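Local coordinates for manganese-binding protein (Chlamydia trachomatis, PDB 6NSI), which binds iron, manganese or nickel, preferring ferrous iron, and hands the metal to the membrane permease of an ABC importer, at residues L93-M107 against G167-L179. Numbering follows the deposited sequence.
Sequences LSEEGFPDPHIWTDM and GHNAFSYFTRRYL. With FE (Fe (III) ion), chain B.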
ATOM      1  N   LEU A  93      -0.540 -12.159   2.887  1.00 34.60           N
ATOM      2  CA  LEU A  93      -0.019 -12.069   4.241  1.00 39.94           C
ATOM      3  C   LEU A  93      -1.166 -11.796   5.199  1.00 35.49           C
ATOM      4  O   LEU A  93      -2.226 -11.302   4.808  1.00 35.25           O
ATOM      5  CB  LEU A  93       1.047 -10.977   4.357  1.00 30.78           C
ATOM      6  CG  LEU A  93       2.253 -11.216   3.446  1.00 40.52           C
ATOM      7  CD1 LEU A  93       3.209 -10.028   3.456  1.00 30.62           C
ATOM      8  CD2 LEU A  93       2.959 -12.507   3.837  1.00 42.35           C
ATOM      9  N   SER A  94      -0.948 -12.129   6.467  1.00 35.80           N
ATOM     10  CA  SER A  94      -1.959 -11.909   7.497  1.00 38.67           C
ATOM     11  C   SER A  94      -1.283 -11.502   8.802  1.00 49.18           C
ATOM     12  O   SER A  94      -0.053 -11.471   8.912  1.00 52.25           O
ATOM     13  CB  SER A  94      -2.829 -13.158   7.702  1.00 45.83           C
ATOM     14  OG  SER A  94      -2.068 -14.334   7.527  1.00 56.81           O
ATOM     15  N   GLU A  95      -2.104 -11.171   9.795  1.00 34.73           N
ATOM     16  CA  GLU A  95      -1.617 -10.805  11.121  1.00 42.11           C
ATOM     17  C   GLU A  95      -2.720 -11.167  12.098  1.00 46.00           C
ATOM     18  O   GLU A  95      -3.842 -10.665  11.965  1.00 41.84           O
ATOM     19  CB  GLU A  95      -1.273  -9.310  11.208  1.00 37.37           C
ATOM     20  CG  GLU A  95      -0.448  -8.880  12.429  1.00 47.74           C
ATOM     21  CD  GLU A  95      -0.516  -7.357  12.696  1.00 49.06           C
ATOM     22  OE1 GLU A  95      -1.647  -6.817  12.824  1.00 47.84           O
ATOM     23  OE2 GLU A  95       0.557  -6.701  12.765  1.00 37.78           O
ATOM     24  N   GLU A  96      -2.411 -12.062  13.039  1.00 51.70           N
ATOM     25  CA  GLU A  96      -3.356 -12.524  14.050  1.00 52.26           C
ATOM     26  C   GLU A  96      -4.740 -12.803  13.471  1.00 50.15           C
ATOM     27  O   GLU A  96      -5.753 -12.448  14.080  1.00 44.41           O
ATOM     28  CB  GLU A  96      -3.459 -11.503  15.189  1.00 56.56           C
ATOM     29  CG  GLU A  96      -2.175 -11.341  16.014  1.00 55.49           C
ATOM     30  CD  GLU A  96      -1.819 -12.590  16.805  1.00 68.58           C
ATOM     31  OE1 GLU A  96      -2.720 -13.429  17.046  1.00 75.13           O
ATOM     32  OE2 GLU A  96      -0.634 -12.738  17.183  1.00 79.00           O
ATOM     33  N   GLY A  97      -4.797 -13.423  12.294  1.00 46.06           N
ATOM     34  CA  GLY A  97      -6.055 -13.880  11.741  1.00 47.02           C
ATOM     35  C   GLY A  97      -6.808 -12.889  10.878  1.00 48.61           C
ATOM     36  O   GLY A  97      -7.924 -13.202  10.437  1.00 48.59           O
ATOM     37  N   PHE A  98      -6.249 -11.696  10.629  1.00 43.80           N
ATOM     38  CA  PHE A  98      -6.842 -10.766   9.671  1.00 41.03           C
ATOM     39  C   PHE A  98      -5.955 -10.664   8.433  1.00 42.36           C
ATOM     40  O   PHE A  98      -4.727 -10.758   8.540  1.00 40.48           O
ATOM     41  CB  PHE A  98      -7.030  -9.374  10.287  1.00 43.74           C
ATOM     42  CG  PHE A  98      -8.050  -9.333  11.402  1.00 47.48           C
ATOM     43  CD1 PHE A  98      -9.394  -9.141  11.123  1.00 46.77           C
ATOM     44  CD2 PHE A  98      -7.664  -9.494  12.727  1.00 55.53           C
ATOM     45  CE1 PHE A  98     -10.333  -9.108  12.139  1.00 50.52           C
ATOM     46  CE2 PHE A  98      -8.604  -9.460  13.755  1.00 48.68           C
ATOM     47  CZ  PHE A  98      -9.937  -9.270  13.459  1.00 52.62           C
ATOM     48  N   PRO A  99      -6.534 -10.481   7.245  1.00 41.59           N
ATOM     49  CA  PRO A  99      -5.706 -10.379   6.035  1.00 34.14           C
ATOM     50  C   PRO A  99      -5.002  -9.035   5.963  1.00 34.61           C
ATOM     51  O   PRO A  99      -5.494  -8.011   6.458  1.00 32.68           O
ATOM     52  CB  PRO A  99      -6.718 -10.532   4.896  1.00 31.27           C
ATOM     53  CG  PRO A  99      -7.978  -9.963   5.472  1.00 37.68           C
ATOM     54  CD  PRO A  99      -7.964 -10.286   6.952  1.00 36.22           C
ATOM     55  N   ASP A 100      -3.824  -9.049   5.346  1.00 34.23           N
ATOM     56  CA  ASP A 100      -3.048  -7.832   5.173  1.00 27.44           C
ATOM     57  C   ASP A 100      -3.411  -7.207   3.834  1.00 29.49           C
ATOM     58  O   ASP A 100      -3.039  -7.766   2.781  1.00 26.90           O
ATOM     59  CB  ASP A 100      -1.555  -8.125   5.239  1.00 26.91           C
ATOM     60  CG  ASP A 100      -0.713  -6.867   5.223  1.00 24.68           C
ATOM     61  OD1 ASP A 100      -1.223  -5.816   4.769  1.00 21.53           O
ATOM     62  OD2 ASP A 100       0.464  -6.923   5.672  1.00 24.46           O
ATOM     63  N   PRO A 101      -4.072  -6.049   3.813  1.00 26.33           N
ATOM     64  CA  PRO A 101      -4.535  -5.465   2.544  1.00 25.37           C
ATOM     65  C   PRO A 101      -3.484  -4.678   1.770  1.00 23.46           C
ATOM     66  O   PRO A 101      -3.768  -4.271   0.632  1.00 24.26           O
ATOM     67  CB  PRO A 101      -5.665  -4.534   2.996  1.00 25.75           C
ATOM     68  CG  PRO A 101      -5.194  -4.072   4.349  1.00 25.93           C
ATOM     69  CD  PRO A 101      -4.526  -5.265   4.979  1.00 21.70           C
ATOM     70  N   HIS A 102      -2.288  -4.459   2.329  1.00 20.26           N
ATOM     71  CA  HIS A 102      -1.384  -3.434   1.804  1.00 24.91           C
ATOM     72  C   HIS A 102      -0.551  -3.903   0.623  1.00 26.86           C
ATOM     73  O   HIS A 102       0.673  -3.722   0.623  1.00 23.09           O
ATOM     74  CB  HIS A 102      -0.447  -2.941   2.913  1.00 18.53           C
ATOM     75  CG  HIS A 102      -1.174  -2.407   4.110  1.00 20.28           C
ATOM     76  ND1 HIS A 102      -1.512  -3.196   5.192  1.00 22.53           N
ATOM     77  CD2 HIS A 102      -1.625  -1.160   4.398  1.00 20.96           C
ATOM     78  CE1 HIS A 102      -2.140  -2.457   6.093  1.00 21.36           C
ATOM     79  NE2 HIS A 102      -2.216  -1.219   5.638  1.00 18.41           N
ATOM     80  N   ILE A 103      -1.191  -4.467  -0.410  1.00 23.99           N
ATOM     81  CA  ILE A 103      -0.417  -5.016  -1.527  1.00 24.45           C
ATOM     82  C   ILE A 103       0.122  -3.953  -2.475  1.00 27.05           C
ATOM     83  O   ILE A 103       0.977  -4.266  -3.314  1.00 27.30           O
ATOM     84  CB  ILE A 103      -1.256  -6.037  -2.323  1.00 28.34           C
ATOM     85  CG1 ILE A 103      -2.571  -5.408  -2.803  1.00 30.26           C
ATOM     86  CG2 ILE A 103      -1.507  -7.306  -1.484  1.00 26.54           C
ATOM     87  CD1 ILE A 103      -3.419  -6.316  -3.754  1.00 25.42           C
ATOM     88  N   TRP A 104      -0.342  -2.704  -2.378  1.00 28.70           N
ATOM     89  CA  TRP A 104       0.090  -1.665  -3.310  1.00 26.89           C
ATOM     90  C   TRP A 104       1.504  -1.156  -3.043  1.00 25.08           C
ATOM     91  O   TRP A 104       1.984  -0.304  -3.802  1.00 23.38           O
ATOM     92  CB  TRP A 104      -0.884  -0.481  -3.282  1.00 25.14           C
ATOM     93  CG  TRP A 104      -1.014   0.120  -1.895  1.00 21.57           C
ATOM     94  CD1 TRP A 104      -0.215   1.080  -1.331  1.00 24.77           C
ATOM     95  CD2 TRP A 104      -1.982  -0.230  -0.902  1.00 24.11           C
ATOM     96  NE1 TRP A 104      -0.637   1.358  -0.039  1.00 20.17           N
ATOM     97  CE2 TRP A 104      -1.722   0.572   0.244  1.00 23.87           C
ATOM     98  CE3 TRP A 104      -3.055  -1.129  -0.868  1.00 24.04           C
ATOM     99  CZ2 TRP A 104      -2.495   0.491   1.403  1.00 21.84           C
ATOM    100  CZ3 TRP A 104      -3.821  -1.205   0.286  1.00 23.41           C
ATOM    101  CH2 TRP A 104      -3.536  -0.401   1.407  1.00 22.31           C
ATOM    102  N   THR A 105       2.179  -1.625  -1.991  1.00 22.08           N
ATOM    103  CA  THR A 105       3.587  -1.289  -1.802  1.00 21.22           C
ATOM    104  C   THR A 105       4.520  -2.262  -2.504  1.00 27.28           C
ATOM    105  O   THR A 105       5.733  -2.026  -2.521  1.00 29.32           O
ATOM    106  CB  THR A 105       3.958  -1.262  -0.318  1.00 24.25           C
ATOM    107  OG1 THR A 105       3.928  -2.600   0.205  1.00 24.02           O
ATOM    108  CG2 THR A 105       2.981  -0.358   0.481  1.00 24.38           C
ATOM    109  N   ASP A 106       3.994  -3.361  -3.036  1.00 23.56           N
ATOM    110  CA  ASP A 106       4.775  -4.308  -3.817  1.00 22.89           C
ATOM    111  C   ASP A 106       4.399  -4.054  -5.278  1.00 27.24           C
ATOM    112  O   ASP A 106       3.292  -4.393  -5.711  1.00 27.95           O
ATOM    113  CB  ASP A 106       4.482  -5.738  -3.352  1.00 23.80           C
ATOM    114  CG  ASP A 106       5.158  -6.812  -4.219  1.00 37.78           C
ATOM    115  OD1 ASP A 106       5.452  -6.542  -5.406  1.00 31.25           O
ATOM    116  OD2 ASP A 106       5.366  -7.945  -3.716  1.00 23.90           O
ATOM    117  N   MET A 107       5.315  -3.428  -6.023  1.00 27.03           N
ATOM    118  CA  MET A 107       5.019  -2.963  -7.376  1.00 28.55           C
ATOM    119  C   MET A 107       4.782  -4.109  -8.358  1.00 33.18           C
ATOM    120  O   MET A 107       4.118  -3.907  -9.378  1.00 34.82           O
ATOM    121  CB  MET A 107       6.151  -2.052  -7.861  1.00 27.82           C
ATOM    122  CG  MET A 107       5.905  -1.371  -9.223  1.00 36.51           C
ATOM    123  SD  MET A 107       4.498  -0.226  -9.303  1.00 32.58           S
ATOM    124  CE  MET A 107       4.870   0.992  -8.036  1.00 30.99           C
ATOM    125  N   GLY A 167       5.161   3.196  11.501  1.00 20.94           N
ATOM    126  CA  GLY A 167       4.076   3.526  12.411  1.00 21.36           C
ATOM    127  C   GLY A 167       3.090   2.385  12.594  1.00 28.26           C
ATOM    128  O   GLY A 167       2.762   2.017  13.730  1.00 16.68           O
ATOM    129  N   HIS A 168       2.556   1.849  11.481  1.00 19.37           N
ATOM    130  CA  HIS A 168       1.774   0.617  11.529  1.00 20.00           C
ATOM    131  C   HIS A 168       2.289  -0.344  10.469  1.00 21.18           C
ATOM    132  O   HIS A 168       3.224  -0.040   9.724  1.00 19.67           O
ATOM    133  CB  HIS A 168       0.252   0.870  11.412  1.00 21.98           C
ATOM    134  CG  HIS A 168      -0.274   1.143  10.028  1.00 24.37           C
ATOM    135  ND1 HIS A 168       0.082   2.258   9.290  1.00 25.98           N
ATOM    136  CD2 HIS A 168      -1.240   0.512   9.309  1.00 20.77           C
ATOM    137  CE1 HIS A 168      -0.599   2.267   8.153  1.00 23.83           C
ATOM    138  NE2 HIS A 168      -1.405   1.222   8.142  1.00 20.26           N
ATOM    139  N   ASN A 169       1.673  -1.524  10.446  1.00 22.66           N
ATOM    140  CA  ASN A 169       2.107  -2.653   9.621  1.00 26.65           C
ATOM    141  C   ASN A 169       1.508  -2.524   8.216  1.00 21.27           C
ATOM    142  O   ASN A 169       0.604  -3.249   7.813  1.00 20.38           O
ATOM    143  CB  ASN A 169       1.715  -3.970  10.290  1.00 22.90           C
ATOM    144  CG  ASN A 169       2.256  -5.172   9.558  1.00 29.21           C
ATOM    145  OD1 ASN A 169       3.158  -5.045   8.722  1.00 21.33           O
ATOM    146  ND2 ASN A 169       1.697  -6.351   9.843  1.00 25.72           N
ATOM    147  N   ALA A 170       2.052  -1.567   7.466  1.00 21.20           N
ATOM    148  CA  ALA A 170       1.644  -1.317   6.094  1.00 21.01           C
ATOM    149  C   ALA A 170       2.699  -1.724   5.074  1.00 19.82           C
ATOM    150  O   ALA A 170       2.426  -1.660   3.872  1.00 20.99           O
ATOM    151  CB  ALA A 170       1.309   0.171   5.894  1.00 20.89           C
ATOM    152  N   PHE A 171       3.886  -2.147   5.513  1.00 22.96           N
ATOM    153  CA  PHE A 171       4.985  -2.425   4.595  1.00 21.87           C
ATOM    154  C   PHE A 171       5.457  -3.879   4.657  1.00 23.10           C
ATOM    155  O   PHE A 171       6.604  -4.183   4.301  1.00 20.45           O
ATOM    156  CB  PHE A 171       6.136  -1.456   4.861  1.00 20.62           C
ATOM    157  CG  PHE A 171       5.745  -0.000   4.676  1.00 23.27           C
ATOM    158  CD1 PHE A 171       5.284   0.753   5.751  1.00 24.73           C
ATOM    159  CD2 PHE A 171       5.821   0.599   3.422  1.00 21.71           C
ATOM    160  CE1 PHE A 171       4.920   2.089   5.584  1.00 24.70           C
ATOM    161  CE2 PHE A 171       5.457   1.938   3.242  1.00 26.72           C
ATOM    162  CZ  PHE A 171       5.015   2.685   4.323  1.00 19.32           C
ATOM    163  N   SER A 172       4.585  -4.802   5.078  1.00 18.75           N
ATOM    164  CA  SER A 172       5.001  -6.204   5.098  1.00 21.22           C
ATOM    165  C   SER A 172       5.274  -6.737   3.691  1.00 26.42           C
ATOM    166  O   SER A 172       6.257  -7.462   3.478  1.00 25.68           O
ATOM    167  CB  SER A 172       3.955  -7.065   5.812  1.00 25.91           C
ATOM    168  OG  SER A 172       4.071  -6.916   7.220  1.00 21.11           O
ATOM    169  N   TYR A 173       4.414  -6.417   2.716  1.00 26.72           N
ATOM    170  CA  TYR A 173       4.672  -6.877   1.347  1.00 24.67           C
ATOM    171  C   TYR A 173       5.945  -6.254   0.786  1.00 27.63           C
ATOM    172  O   TYR A 173       6.766  -6.938   0.161  1.00 24.99           O
ATOM    173  CB  TYR A 173       3.480  -6.555   0.445  1.00 23.55           C
ATOM    174  CG  TYR A 173       2.248  -7.343   0.810  1.00 25.85           C
ATOM    175  CD1 TYR A 173       1.261  -6.785   1.619  1.00 21.86           C
ATOM    176  CD2 TYR A 173       2.072  -8.638   0.352  1.00 26.95           C
ATOM    177  CE1 TYR A 173       0.126  -7.497   1.955  1.00 23.54           C
ATOM    178  CE2 TYR A 173       0.952  -9.366   0.689  1.00 30.34           C
ATOM    179  CZ  TYR A 173      -0.024  -8.795   1.484  1.00 31.21           C
ATOM    180  OH  TYR A 173      -1.149  -9.519   1.819  1.00 26.75           O
ATOM    181  N   PHE A 174       6.089  -4.939   0.966  1.00 21.74           N
ATOM    182  CA  PHE A 174       7.301  -4.216   0.606  1.00 23.57           C
ATOM    183  C   PHE A 174       8.541  -4.902   1.170  1.00 26.30           C
ATOM    184  O   PHE A 174       9.535  -5.124   0.463  1.00 22.86           O
ATOM    185  CB  PHE A 174       7.154  -2.778   1.147  1.00 22.54           C
ATOM    186  CG  PHE A 174       8.302  -1.860   0.839  1.00 23.70           C
ATOM    187  CD1 PHE A 174       9.428  -1.811   1.671  1.00 19.29           C
ATOM    188  CD2 PHE A 174       8.231  -1.000  -0.248  1.00 22.72           C
ATOM    189  CE1 PHE A 174      10.467  -0.958   1.395  1.00 21.00           C
ATOM    190  CE2 PHE A 174       9.270  -0.137  -0.537  1.00 21.78           C
ATOM    191  CZ  PHE A 174      10.388  -0.104   0.294  1.00 18.92           C
ATOM    192  N   THR A 175       8.498  -5.223   2.464  1.00 21.29           N
ATOM    193  CA  THR A 175       9.652  -5.785   3.155  1.00 18.07           C
ATOM    194  C   THR A 175       9.991  -7.176   2.628  1.00 25.68           C
ATOM    195  O   THR A 175      11.166  -7.513   2.439  1.00 23.77           O
ATOM    196  CB  THR A 175       9.349  -5.856   4.652  1.00 22.62           C
ATOM    197  OG1 THR A 175       9.161  -4.523   5.185  1.00 20.58           O
ATOM    198  CG2 THR A 175      10.468  -6.596   5.390  1.00 20.84           C
ATOM    199  N   ARG A 176       8.966  -8.005   2.434  1.00 23.18           N
ATOM    200  CA  ARG A 176       9.163  -9.358   1.919  1.00 28.48           C
ATOM    201  C   ARG A 176       9.767  -9.337   0.512  1.00 27.10           C
ATOM    202  O   ARG A 176      10.662 -10.134   0.199  1.00 29.87           O
ATOM    203  CB  ARG A 176       7.819 -10.103   1.938  1.00 29.05           C
ATOM    204  CG  ARG A 176       7.905 -11.632   1.720  1.00 34.31           C
ATOM    205  CD  ARG A 176       6.502 -12.282   1.612  1.00 32.72           C
ATOM    206  NE  ARG A 176       5.722 -11.737   0.495  1.00 42.99           N
ATOM    207  CZ  ARG A 176       4.506 -12.164   0.119  1.00 51.38           C
ATOM    208  NH1 ARG A 176       3.900 -13.154   0.779  1.00 53.82           N
ATOM    209  NH2 ARG A 176       3.889 -11.601  -0.928  1.00 40.31           N
ATOM    210  N   ARG A 177       9.304  -8.421  -0.348  1.00 25.80           N
ATOM    211  CA  ARG A 177       9.824  -8.350  -1.710  1.00 28.16           C
ATOM    212  C   ARG A 177      11.215  -7.726  -1.767  1.00 34.11           C
ATOM    213  O   ARG A 177      12.129  -8.298  -2.366  1.00 29.60           O
ATOM    214  CB  ARG A 177       8.879  -7.563  -2.626  1.00 27.11           C
ATOM    215  CG  ARG A 177       9.491  -7.422  -4.054  1.00 26.42           C
ATOM    216  CD  ARG A 177       8.455  -7.206  -5.131  1.00 36.17           C
ATOM    217  NE  ARG A 177       8.988  -7.282  -6.497  1.00 33.93           N
ATOM    218  CZ  ARG A 177       9.042  -8.404  -7.225  1.00 47.13           C
ATOM    219  NH1 ARG A 177       8.622  -9.561  -6.716  1.00 36.85           N
ATOM    220  NH2 ARG A 177       9.512  -8.382  -8.474  1.00 41.45           N
ATOM    221  N   TYR A 178      11.388  -6.539  -1.174  1.00 27.75           N
ATOM    222  CA  TYR A 178      12.539  -5.690  -1.475  1.00 22.98           C
ATOM    223  C   TYR A 178      13.637  -5.724  -0.432  1.00 22.26           C
ATOM    224  O   TYR A 178      14.759  -5.303  -0.731  1.00 23.83           O
ATOM    225  CB  TYR A 178      12.119  -4.222  -1.617  1.00 18.43           C
ATOM    226  CG  TYR A 178      11.147  -3.973  -2.736  1.00 27.08           C
ATOM    227  CD1 TYR A 178      11.500  -4.228  -4.061  1.00 26.05           C
ATOM    228  CD2 TYR A 178       9.869  -3.495  -2.465  1.00 22.99           C
ATOM    229  CE1 TYR A 178      10.601  -4.006  -5.092  1.00 28.27           C
ATOM    230  CE2 TYR A 178       8.968  -3.263  -3.475  1.00 27.04           C
ATOM    231  CZ  TYR A 178       9.335  -3.511  -4.793  1.00 30.80           C
ATOM    232  OH  TYR A 178       8.411  -3.280  -5.797  1.00 28.15           O
ATOM    233  N   LEU A 179      13.333  -6.131   0.792  1.00 22.32           N
ATOM    234  CA  LEU A 179      14.293  -6.057   1.881  1.00 23.97           C
ATOM    235  C   LEU A 179      14.808  -7.425   2.294  1.00 26.90           C
ATOM    236  O   LEU A 179      15.696  -7.510   3.158  1.00 26.46           O
ATOM    237  CB  LEU A 179      13.664  -5.341   3.094  1.00 17.49           C
ATOM    238  CG  LEU A 179      13.353  -3.846   2.910  1.00 19.38           C
ATOM    239  CD1 LEU A 179      12.813  -3.226   4.206  1.00 21.82           C
ATOM    240  CD2 LEU A 179      14.554  -3.065   2.402  1.00 16.47           C
TER
HETATM  241 FE    FE B 401      -2.911   0.627   6.582  1.00 24.07          FE
HETATM  242  O   HOH W   1       1.368  -8.649   7.502  1.00 29.10           O
HETATM  243  O   HOH W   2       2.782  -3.715   2.501  1.00 19.95           O
HETATM  244  O   HOH W   3       5.645  -9.158  -1.360  1.00 31.27           O
HETATM  245  O   HOH W   4       5.876 -10.039  -4.971  1.00 35.62           O
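The ring of Tyr173 is sandwiched: Leu93 CD1 sits over one face, 3.7 Å from the ring centroid, and Ile103 CG2 over the opposite one. At the edge of the same ring its hydroxyl is gripped twice, giving its proton to Asp100 O at 2.8 Å, on a lone pair in the carbonyl plane, and accepting a nearly straight bond from the N-H of Leu93 (165°). With both faces and the hydroxyl engaged, the phenol should be limited in how far it can shift. Leu93 CG and CD1 also lie over one face of the Arg176 guanidinium, whose strongest polar partner is Asp91.

The His102 imidazole has Ala170 CA over the centre of one face, 3.6 Å from the ring centroid, and Pro101 CG over the other. In the ring plane, ND1 bonds to Asp100 OD1 at 2.7 Å, which fixes the ring's rotation and leaves NE2 for the iron. That oxygen also accepts the backbone N-H of His102, closing an Asx turn. This is the metal site of a cluster 9 solute-binding protein, lying between its two lobes: NE2 of His102 and NE2 of His168 each bind iron(III) at 2.2 Å, the set being completed by His36 and Asp260, while Glu229 OE1 is hydrogen-bonded to His168 ND1.

A water links His102 O and Thr105 OG1 to Tyr173 N. Farther along, Tyr178 OH accepts the N-H of Met107 at 3.1 Å and is also bonded to Asp147. Asp106 caps helix 107-124 toward Val109; its OD1 also makes a long salt bridge to Arg177 NE, well out of the guanidinium plane, so charge alone joins them, and Arg177 is paired with Asp147 too.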